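Local atomic coordinates of NDP-rhamnosyltransferase (PDB entry 3TSA), a protein that belongs to the glycosyltransferases of the GT-B fold, with two Rossmann-like domains that are each built around a parallel beta-sheet. Residues Val7-Pro12 with Val122-Gly127; Glu31-Ala36 with Gly48-Gly53; Val138-Trp143 with Pro173-Ile178. All coordinates share one frame; numbering follows the deposited sequence.

All three contacts lie in the N-terminal Rossmann-like domain and serve one parallel sheet. Contact 1 is fully buried: it joins the loops that leave two neighbouring central strands, and its chemistry is purely apolar, without a hydrogen bond between the segments. Contacts 2 and 3 each join the two strands of a beta-alpha-beta unit towards opposite ends of that sheet, and both rest on backbone bonds. Contact 2 is buried partly by the second subunit and is completed by water; contact 3 is partly exposed along P175-I178 and adds an arginine whose guanidinium face is covered by an isoleucine methyl. Contact 1 touches both others, through P8 on I34 and A35, and C123 on W143.

Contact 1 of 3, residues Val7-Pro12 with Val122-Gly127; sequences VPLPYP and VCALIG
The Y11 ring receives L9 CD1 at its edge, in the ring plane and 3.4 Å from CE2 of Y11. This neighbour belongs to its own segment; the ring itself does not meet 122-127. The same methyl turns its other flank to the second segment, where L9 CD1 lies 3.7 Å from C123 CB, while L9 CD2 rests against the carbonyl of C123. L9 reaches this place with chi1 at -96°, away from a staggered value. A124 presses its methyl into the backbone between V7 and L9: CB of A124 is 3.5 Å from V7 O. Further along, V7 CG1, anti to the backbone N (chi1 -177°), crosses I126 at about a right angle and meets I126 CG2 at 3.7 Å. V7 CG1 also comes to 3.8 Å from G127 N, where G127, without a side chain, lets the valine methyl come up to the backbone. A124 centres an inverse gamma turn, and the bond from G127 N to A124 O, 2.9 Å, bridges the turn that leads into helix 125-133. Between the segments there is no hydrogen bond; D121 ties them together instead, taking C123 N on OD1 and L9 N on OD2. The loops leave central strands 3-7 and 117-121, where the strand order reverses (3-2-1-4-5): the topological switch point of a Rossmann-like sheet. Helix 82-113 packs on V7 and I126 through Y106, helix 151-166 lies on L125, and helix 38-46 touches P8 with L40.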
loop_
_atom_site.group_PDB
_atom_site.type_symbol
_atom_site.label_atom_id
_atom_site.label_comp_id
_atom_site.label_asym_id
_atom_site.label_seq_id
_atom_site.Cartn_x
_atom_site.Cartn_y
_atom_site.Cartn_z
ATOM N N VAL A 7 1.839 -16.202 -1.456
ATOM C CA VAL A 7 2.827 -17.096 -0.875
ATOM C C VAL A 7 4.173 -16.733 -1.491
ATOM O O VAL A 7 4.503 -17.207 -2.578
ATOM C CB VAL A 7 2.486 -18.527 -1.234
ATOM C CG1 VAL A 7 3.425 -19.504 -0.594
ATOM C CG2 VAL A 7 1.027 -18.829 -0.827
ATOM N N PRO A 8 4.917 -15.795 -0.850
ATOM C CA PRO A 8 6.177 -15.408 -1.396
ATOM C C PRO A 8 7.300 -16.199 -0.750
ATOM O O PRO A 8 7.089 -16.848 0.294
ATOM C CB PRO A 8 6.246 -13.941 -1.021
ATOM C CG PRO A 8 5.485 -13.880 0.309
ATOM C CD PRO A 8 4.415 -14.857 0.187
ATOM N N LEU A 9 8.475 -16.179 -1.377
ATOM C CA LEU A 9 9.688 -16.625 -0.716
ATOM C C LEU A 9 10.046 -15.593 0.333
ATOM O O LEU A 9 9.684 -14.410 0.177
ATOM C CB LEU A 9 10.843 -16.616 -1.701
ATOM C CG LEU A 9 11.309 -17.842 -2.464
ATOM C CD1 LEU A 9 12.630 -17.374 -3.100
ATOM C CD2 LEU A 9 11.416 -19.061 -1.612
ATOM N N PRO A 10 10.757 -16.006 1.406
ATOM C CA PRO A 10 11.042 -14.991 2.405
ATOM C C PRO A 10 12.144 -14.044 1.976
ATOM O O PRO A 10 13.073 -13.848 2.724
ATOM C CB PRO A 10 11.503 -15.789 3.618
ATOM C CG PRO A 10 12.046 -17.071 3.036
ATOM C CD PRO A 10 11.345 -17.320 1.740
ATOM N N TYR A 11 12.052 -13.451 0.791
ATOM C CA TYR A 11 12.930 -12.376 0.413
ATOM C C TYR A 11 12.114 -11.150 0.036
ATOM O O TYR A 11 11.246 -11.223 -0.886
ATOM C CB TYR A 11 13.813 -12.755 -0.755
ATOM C CG TYR A 11 14.598 -13.995 -0.467
ATOM C CD1 TYR A 11 15.657 -13.993 0.432
ATOM C CD2 TYR A 11 14.255 -15.175 -1.083
ATOM C CE1 TYR A 11 16.387 -15.183 0.677
ATOM C CE2 TYR A 11 14.939 -16.328 -0.858
ATOM C CZ TYR A 11 15.989 -16.342 0.009
ATOM O OH TYR A 11 16.597 -17.552 0.165
ATOM N N PRO A 12 12.423 -10.012 0.676
ATOM C CA PRO A 12 11.668 -8.786 0.419
ATOM C C PRO A 12 11.527 -8.432 -1.030
ATOM O O PRO A 12 10.405 -8.029 -1.401
ATOM C CB PRO A 12 12.481 -7.711 1.167
ATOM C CG PRO A 12 12.981 -8.447 2.340
ATOM C CD PRO A 12 13.496 -9.764 1.652
ATOM N N VAL A 122 7.454 -17.921 -7.942
ATOM C CA VAL A 122 7.924 -19.101 -8.707
ATOM C C VAL A 122 8.765 -20.031 -7.909
ATOM O O VAL A 122 8.638 -21.257 -8.082
ATOM C CB VAL A 122 8.701 -18.704 -10.004
ATOM C CG1 VAL A 122 9.503 -19.844 -10.466
ATOM C CG2 VAL A 122 7.665 -18.437 -11.092
ATOM N N CYS A 123 9.616 -19.508 -7.026
ATOM C CA CYS A 123 10.431 -20.382 -6.165
ATOM C C CYS A 123 9.787 -20.845 -4.853
ATOM O O CYS A 123 10.338 -21.739 -4.194
ATOM C CB CYS A 123 11.662 -19.661 -5.776
ATOM S SG CYS A 123 12.784 -19.421 -7.223
ATOM N N ALA A 124 8.609 -20.313 -4.495
ATOM C CA ALA A 124 8.011 -20.714 -3.228
ATOM C C ALA A 124 7.226 -22.012 -3.416
ATOM O O ALA A 124 6.002 -22.022 -3.570
ATOM C CB ALA A 124 7.139 -19.577 -2.668
ATOM N N LEU A 125 7.965 -23.138 -3.455
ATOM C CA LEU A 125 7.388 -24.412 -3.725
ATOM C C LEU A 125 6.265 -24.803 -2.806
ATOM O O LEU A 125 5.383 -25.517 -3.259
ATOM C CB LEU A 125 8.468 -25.508 -3.703
ATOM C CG LEU A 125 9.624 -25.289 -4.702
ATOM C CD1 LEU A 125 10.722 -26.340 -4.442
ATOM C CD2 LEU A 125 9.000 -25.370 -6.064
ATOM N N ILE A 126 6.294 -24.357 -1.548
ATOM C CA ILE A 126 5.139 -24.611 -0.669
ATOM C C ILE A 126 3.810 -24.217 -1.309
ATOM O O ILE A 126 2.792 -24.916 -1.138
ATOM C CB ILE A 126 5.304 -23.900 0.688
ATOM C CG1 ILE A 126 4.055 -24.151 1.589
ATOM C CG2 ILE A 126 5.438 -22.401 0.504
ATOM C CD1 ILE A 126 3.794 -25.587 1.888
ATOM N N GLY A 127 3.751 -23.061 -2.003
ATOM C CA GLY A 127 2.470 -22.691 -2.623
ATOM C C GLY A 127 1.910 -23.665 -3.656
ATOM O O GLY A 127 0.706 -23.888 -3.779
#

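Contact 2 of 3, residues Glu31-Ala36 with Gly48-Gly53; sequences EVLIAA and GLTTAG
Strands 31-36 and 50-53 are the two parallel strands of a beta-alpha-beta unit, connected by helix 38-46, at the edge of the Rossmann-like sheet within this chain. Three nearly straight backbone bonds join them. I34 N gives to T50 O (2.9 Å, 168°) in the carbonyl plane, A52 N to I34 O from above the plane of the I34 carbonyl, and A36 N to A52 O almost along the C=O axis. CA-H groups of T51, A35 and G53 add weak contacts to the facing carbonyls. The short strand segments cross at -41°, and before I34 water replaces the direct bonds: V32 O accepts from two waters, one of which takes T50 N at 2.7 Å, while the other meets T50 OG1 at 2.6 Å. Apolar contacts form on both faces. On that of A35 and A52, L33 CD2 reaches A52 CB at 3.8 Å, beneath helix 82-113; on that of I34 and T51, A36 CB meets T51 CG2 at 3.8 Å. The I34 side chain crosses that of L49 obliquely, CG1 against CB. T51 OG1 is hydrogen-bonded to H45 NE2 of the connecting helix. Beyond this pair, a strand of the second subunit continues the sheet alongside T50 and T51. With its CG anti to the backbone N (chi1 -176°), L33 swings towards strand 50-53 and lays CD1 3.4 Å from T51 O.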
loop_
_atom_site.group_PDB
_atom_site.type_symbol
_atom_site.label_atom_id
_atom_site.label_comp_id
_atom_site.label_asym_id
_atom_site.label_seq_id
_atom_site.Cartn_x
_atom_site.Cartn_y
_atom_site.Cartn_z
ATOM N N GLU A 31 -10.010 -9.452 -1.666
ATOM C CA GLU A 31 -9.285 -9.470 -0.395
ATOM C C GLU A 31 -7.951 -10.164 -0.634
ATOM O O GLU A 31 -7.882 -11.110 -1.452
ATOM C CB GLU A 31 -10.052 -10.273 0.604
ATOM C CG GLU A 31 -11.207 -9.500 1.238
ATOM C CD GLU A 31 -11.979 -10.417 2.115
ATOM O OE1 GLU A 31 -12.850 -11.156 1.582
ATOM O OE2 GLU A 31 -11.581 -10.520 3.315
ATOM N N VAL A 32 -6.915 -9.674 0.050
ATOM C CA VAL A 32 -5.553 -10.200 -0.149
ATOM C C VAL A 32 -4.939 -10.396 1.210
ATOM O O VAL A 32 -5.075 -9.528 2.093
ATOM C CB VAL A 32 -4.747 -9.169 -0.877
ATOM C CG1 VAL A 32 -3.209 -9.483 -0.863
ATOM C CG2 VAL A 32 -5.389 -8.920 -2.378
ATOM N N LEU A 33 -4.271 -11.530 1.408
ATOM C CA LEU A 33 -3.548 -11.751 2.654
ATOM C C LEU A 33 -2.189 -12.347 2.287
ATOM O O LEU A 33 -2.098 -13.314 1.464
ATOM C CB LEU A 33 -4.336 -12.783 3.504
ATOM C CG LEU A 33 -3.820 -13.137 4.936
ATOM C CD1 LEU A 33 -3.844 -11.921 5.891
ATOM C CD2 LEU A 33 -4.652 -14.250 5.636
ATOM N N ILE A 34 -1.121 -11.819 2.896
ATOM C CA ILE A 34 0.242 -12.285 2.612
ATOM C C ILE A 34 0.708 -13.317 3.682
ATOM O O ILE A 34 0.821 -12.946 4.864
ATOM C CB ILE A 34 1.216 -11.099 2.711
ATOM C CG1 ILE A 34 0.729 -9.916 1.860
ATOM C CG2 ILE A 34 2.660 -11.530 2.284
ATOM C CD1 ILE A 34 0.650 -10.226 0.490
ATOM N N ALA A 35 0.993 -14.575 3.312
ATOM C CA ALA A 35 1.520 -15.494 4.331
ATOM C C ALA A 35 3.012 -15.070 4.517
ATOM O O ALA A 35 3.808 -15.107 3.549
ATOM C CB ALA A 35 1.405 -16.977 3.813
ATOM N N ALA A 36 3.386 -14.630 5.717
ATOM C CA ALA A 36 4.647 -13.959 5.945
ATOM C C ALA A 36 5.398 -14.587 7.102
ATOM O O ALA A 36 4.910 -14.572 8.257
ATOM C CB ALA A 36 4.419 -12.482 6.233
ATOM N N GLY A 48 1.275 -1.458 3.088
ATOM C CA GLY A 48 -0.096 -1.274 3.540
ATOM C C GLY A 48 -0.870 -2.593 3.543
ATOM O O GLY A 48 -2.097 -2.633 3.535
ATOM N N LEU A 49 -0.139 -3.692 3.449
ATOM C CA LEU A 49 -0.770 -4.988 3.327
ATOM C C LEU A 49 -0.961 -5.689 4.630
ATOM O O LEU A 49 -0.325 -5.344 5.654
ATOM C CB LEU A 49 -0.014 -5.908 2.349
ATOM C CG LEU A 49 0.013 -5.250 0.968
ATOM C CD1 LEU A 49 0.998 -5.975 0.059
ATOM C CD2 LEU A 49 -1.364 -5.152 0.293
ATOM N N THR A 50 -1.854 -6.688 4.616
ATOM C CA THR A 50 -2.024 -7.499 5.830
ATOM C C THR A 50 -1.391 -8.897 5.685
ATOM O O THR A 50 -1.346 -9.450 4.579
ATOM C CB THR A 50 -3.525 -7.623 6.245
ATOM O OG1 THR A 50 -4.237 -8.205 5.191
ATOM C CG2 THR A 50 -4.075 -6.225 6.553
ATOM N N THR A 51 -1.051 -9.457 6.843
ATOM C CA THR A 51 -0.303 -10.712 6.937
ATOM C C THR A 51 -0.942 -11.795 7.785
ATOM O O THR A 51 -1.817 -11.553 8.653
ATOM C CB THR A 51 1.127 -10.484 7.472
ATOM O OG1 THR A 51 1.084 -9.916 8.794
ATOM C CG2 THR A 51 1.944 -9.625 6.510
ATOM N N ALA A 52 -0.572 -13.021 7.449
ATOM C CA ALA A 52 -0.809 -14.151 8.327
ATOM C C ALA A 52 0.595 -14.614 8.715
ATOM O O ALA A 52 1.441 -14.848 7.852
ATOM C CB ALA A 52 -1.564 -15.236 7.615
ATOM N N GLY A 53 0.855 -14.698 10.015
ATOM C CA GLY A 53 2.207 -15.124 10.426
ATOM C C GLY A 53 2.521 -16.592 10.182
ATOM O O GLY A 53 1.674 -17.504 10.362
HETATM O O HOH W 1 -3.705 -7.199 2.751
HETATM O O HOH W 2 -6.424 -9.530 4.529
#

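Contact 3 of 3, residues Val138-Trp143 with Pro173-Ile178; sequences VVLHRW and PTPELI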
loop_
_atom_site.group_PDB
_atom_site.type_symbol
_atom_site.label_atom_id
_atom_site.label_comp_id
_atom_site.label_asym_id
_atom_site.label_seq_id
_atom_site.Cartn_x
_atom_site.Cartn_y
_atom_site.Cartn_z
ATOM N N VAL A 138 -3.388 -22.123 -8.758
ATOM C CA VAL A 138 -2.142 -21.488 -8.425
ATOM C C VAL A 138 -1.758 -20.616 -9.598
ATOM O O VAL A 138 -1.615 -21.109 -10.729
ATOM C CB VAL A 138 -1.044 -22.514 -8.064
ATOM C CG1 VAL A 138 0.318 -21.848 -7.995
ATOM C CG2 VAL A 138 -1.346 -23.136 -6.692
ATOM N N VAL A 139 -1.543 -19.337 -9.311
ATOM C CA VAL A 139 -0.991 -18.441 -10.320
ATOM C C VAL A 139 0.422 -18.173 -9.848
ATOM O O VAL A 139 0.644 -17.617 -8.736
ATOM C CB VAL A 139 -1.780 -17.131 -10.388
ATOM C CG1 VAL A 139 -1.062 -16.109 -11.348
ATOM C CG2 VAL A 139 -3.261 -17.345 -10.945
ATOM N N LEU A 140 1.406 -18.594 -10.635
ATOM C CA LEU A 140 2.794 -18.359 -10.263
ATOM C C LEU A 140 3.163 -16.907 -10.664
ATOM O O LEU A 140 2.669 -16.367 -11.662
ATOM C CB LEU A 140 3.779 -19.350 -10.985
ATOM C CG LEU A 140 3.853 -20.754 -10.381
ATOM C CD1 LEU A 140 5.128 -21.449 -10.963
ATOM C CD2 LEU A 140 3.843 -20.733 -8.839
ATOM N N HIS A 141 4.052 -16.294 -9.882
ATOM C CA HIS A 141 4.543 -14.932 -10.191
ATOM C C HIS A 141 6.069 -14.859 -10.264
ATOM O O HIS A 141 6.750 -15.091 -9.261
ATOM C CB HIS A 141 4.036 -13.966 -9.095
ATOM C CG HIS A 141 4.151 -12.527 -9.474
ATOM N ND1 HIS A 141 5.339 -11.841 -9.354
ATOM C CD2 HIS A 141 3.254 -11.651 -9.998
ATOM C CE1 HIS A 141 5.169 -10.599 -9.783
ATOM N NE2 HIS A 141 3.925 -10.458 -10.195
ATOM N N ARG A 142 6.604 -14.491 -11.425
ATOM C CA ARG A 142 8.021 -14.240 -11.562
ATOM C C ARG A 142 8.344 -12.869 -11.013
ATOM O O ARG A 142 7.590 -11.908 -11.220
ATOM C CB ARG A 142 8.400 -14.263 -13.043
ATOM C CG ARG A 142 8.394 -15.701 -13.524
ATOM C CD ARG A 142 8.581 -15.778 -15.047
ATOM N NE ARG A 142 8.762 -17.236 -15.378
ATOM C CZ ARG A 142 8.339 -17.744 -16.553
ATOM N NH1 ARG A 142 7.827 -16.929 -17.528
ATOM N NH2 ARG A 142 8.430 -19.081 -16.760
ATOM N N TRP A 143 9.495 -12.772 -10.349
ATOM C CA TRP A 143 9.963 -11.413 -9.969
ATOM C C TRP A 143 10.744 -10.742 -11.101
ATOM O O TRP A 143 10.939 -9.503 -11.111
ATOM C CB TRP A 143 10.773 -11.489 -8.673
ATOM C CG TRP A 143 12.049 -12.253 -8.937
ATOM C CD1 TRP A 143 13.199 -11.738 -9.440
ATOM C CD2 TRP A 143 12.210 -13.651 -8.893
ATOM N NE1 TRP A 143 14.115 -12.733 -9.657
ATOM C CE2 TRP A 143 13.542 -13.928 -9.328
ATOM C CE3 TRP A 143 11.397 -14.711 -8.463
ATOM C CZ2 TRP A 143 14.061 -15.207 -9.386
ATOM C CZ3 TRP A 143 11.910 -16.003 -8.515
ATOM C CH2 TRP A 143 13.252 -16.241 -8.983
ATOM N N PRO A 173 1.843 -30.191 -9.082
ATOM C CA PRO A 173 0.989 -29.846 -10.248
ATOM C C PRO A 173 1.609 -28.746 -11.131
ATOM O O PRO A 173 2.343 -27.891 -10.620
ATOM C CB PRO A 173 -0.286 -29.273 -9.615
ATOM C CG PRO A 173 -0.294 -29.798 -8.175
ATOM C CD PRO A 173 1.125 -30.084 -7.785
ATOM N N THR A 174 1.234 -28.748 -12.411
ATOM C CA THR A 174 1.466 -27.583 -13.280
ATOM C C THR A 174 0.597 -26.403 -12.788
ATOM O O THR A 174 -0.592 -26.559 -12.477
ATOM C CB THR A 174 1.261 -27.928 -14.815
ATOM O OG1 THR A 174 2.200 -28.946 -15.168
ATOM C CG2 THR A 174 1.633 -26.747 -15.708
ATOM N N PRO A 175 1.189 -25.194 -12.690
ATOM C CA PRO A 175 0.310 -24.088 -12.264
ATOM C C PRO A 175 -0.712 -23.706 -13.345
ATOM O O PRO A 175 -0.475 -23.914 -14.563
ATOM C CB PRO A 175 1.291 -22.933 -11.981
ATOM C CG PRO A 175 2.477 -23.243 -12.994
ATOM C CD PRO A 175 2.589 -24.771 -12.866
ATOM N N GLU A 176 -1.784 -23.057 -12.916
ATOM C CA GLU A 176 -2.805 -22.514 -13.827
ATOM C C GLU A 176 -2.252 -21.502 -14.815
ATOM O O GLU A 176 -2.694 -21.454 -15.991
ATOM C CB GLU A 176 -3.915 -21.832 -13.034
ATOM C CG GLU A 176 -5.240 -22.321 -13.298
ATOM C CD GLU A 176 -5.280 -23.813 -13.099
ATOM O OE1 GLU A 176 -5.542 -24.479 -14.134
ATOM O OE2 GLU A 176 -4.974 -24.312 -11.961
ATOM N N LEU A 177 -1.266 -20.702 -14.369
ATOM C CA LEU A 177 -0.892 -19.490 -15.094
ATOM C C LEU A 177 0.475 -19.094 -14.470
ATOM O O LEU A 177 0.693 -19.315 -13.279
ATOM C CB LEU A 177 -1.968 -18.425 -14.765
ATOM C CG LEU A 177 -1.810 -17.055 -15.372
ATOM C CD1 LEU A 177 -1.696 -17.217 -16.893
ATOM C CD2 LEU A 177 -2.971 -16.110 -14.978
ATOM N N ILE A 178 1.388 -18.540 -15.269
ATOM C CA ILE A 178 2.621 -17.875 -14.702
ATOM C C ILE A 178 2.526 -16.421 -15.103
ATOM O O ILE A 178 2.243 -16.144 -16.305
ATOM C CB ILE A 178 3.895 -18.436 -15.354
ATOM C CG1 ILE A 178 3.919 -19.964 -15.066
ATOM C CG2 ILE A 178 5.077 -17.787 -14.700
ATOM C CD1 ILE A 178 5.043 -20.757 -15.832
#
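Two backbone hydrogen bonds connect the segments, and they differ in quality. L140 N points to L177 O at 2.8 Å and 158°, in the carbonyl plane. E176 N reaches V138 O at 2.9 Å, but bent to 129° and therefore weak, consistent with the helical backbone of E176 just before the strand. CA-H contacts run alongside, I178 CA lying 3.4 Å from L140 O. The pairing is parallel, V139 beside L177 and L140 beside I178: it unites the strands of the beta-alpha-beta unit made by strand 138-141, helix 151-166 and strand 177-180 of the Rossmann-like domain. Apolar packing occupies both faces. On one, V139 and L177 lie side by side and point the same way, CG1 of V139 4.1 Å from CD2 of L177, with the C-terminal helix 376-385 laid over them. On the other, L140 crosses the P175 ring obliquely; L140 CG stands 3.7 Å from P175 CB, and L140 CB meets I178 CG1. Farther along the same side comes a contact of methyl with charged plane. R142, extended from CG to NE, lays one guanidinium face on I178, whose CG2 sits over the centre, 3.8 Å from R142 CZ. Salt bridges from NE to D146 and from NH1 to D180, with a hydrogen bond from NH2 to P192 O, fix the rotation of this plane, and I178 CD1 lies beside R142 NH2 at 3.9 Å.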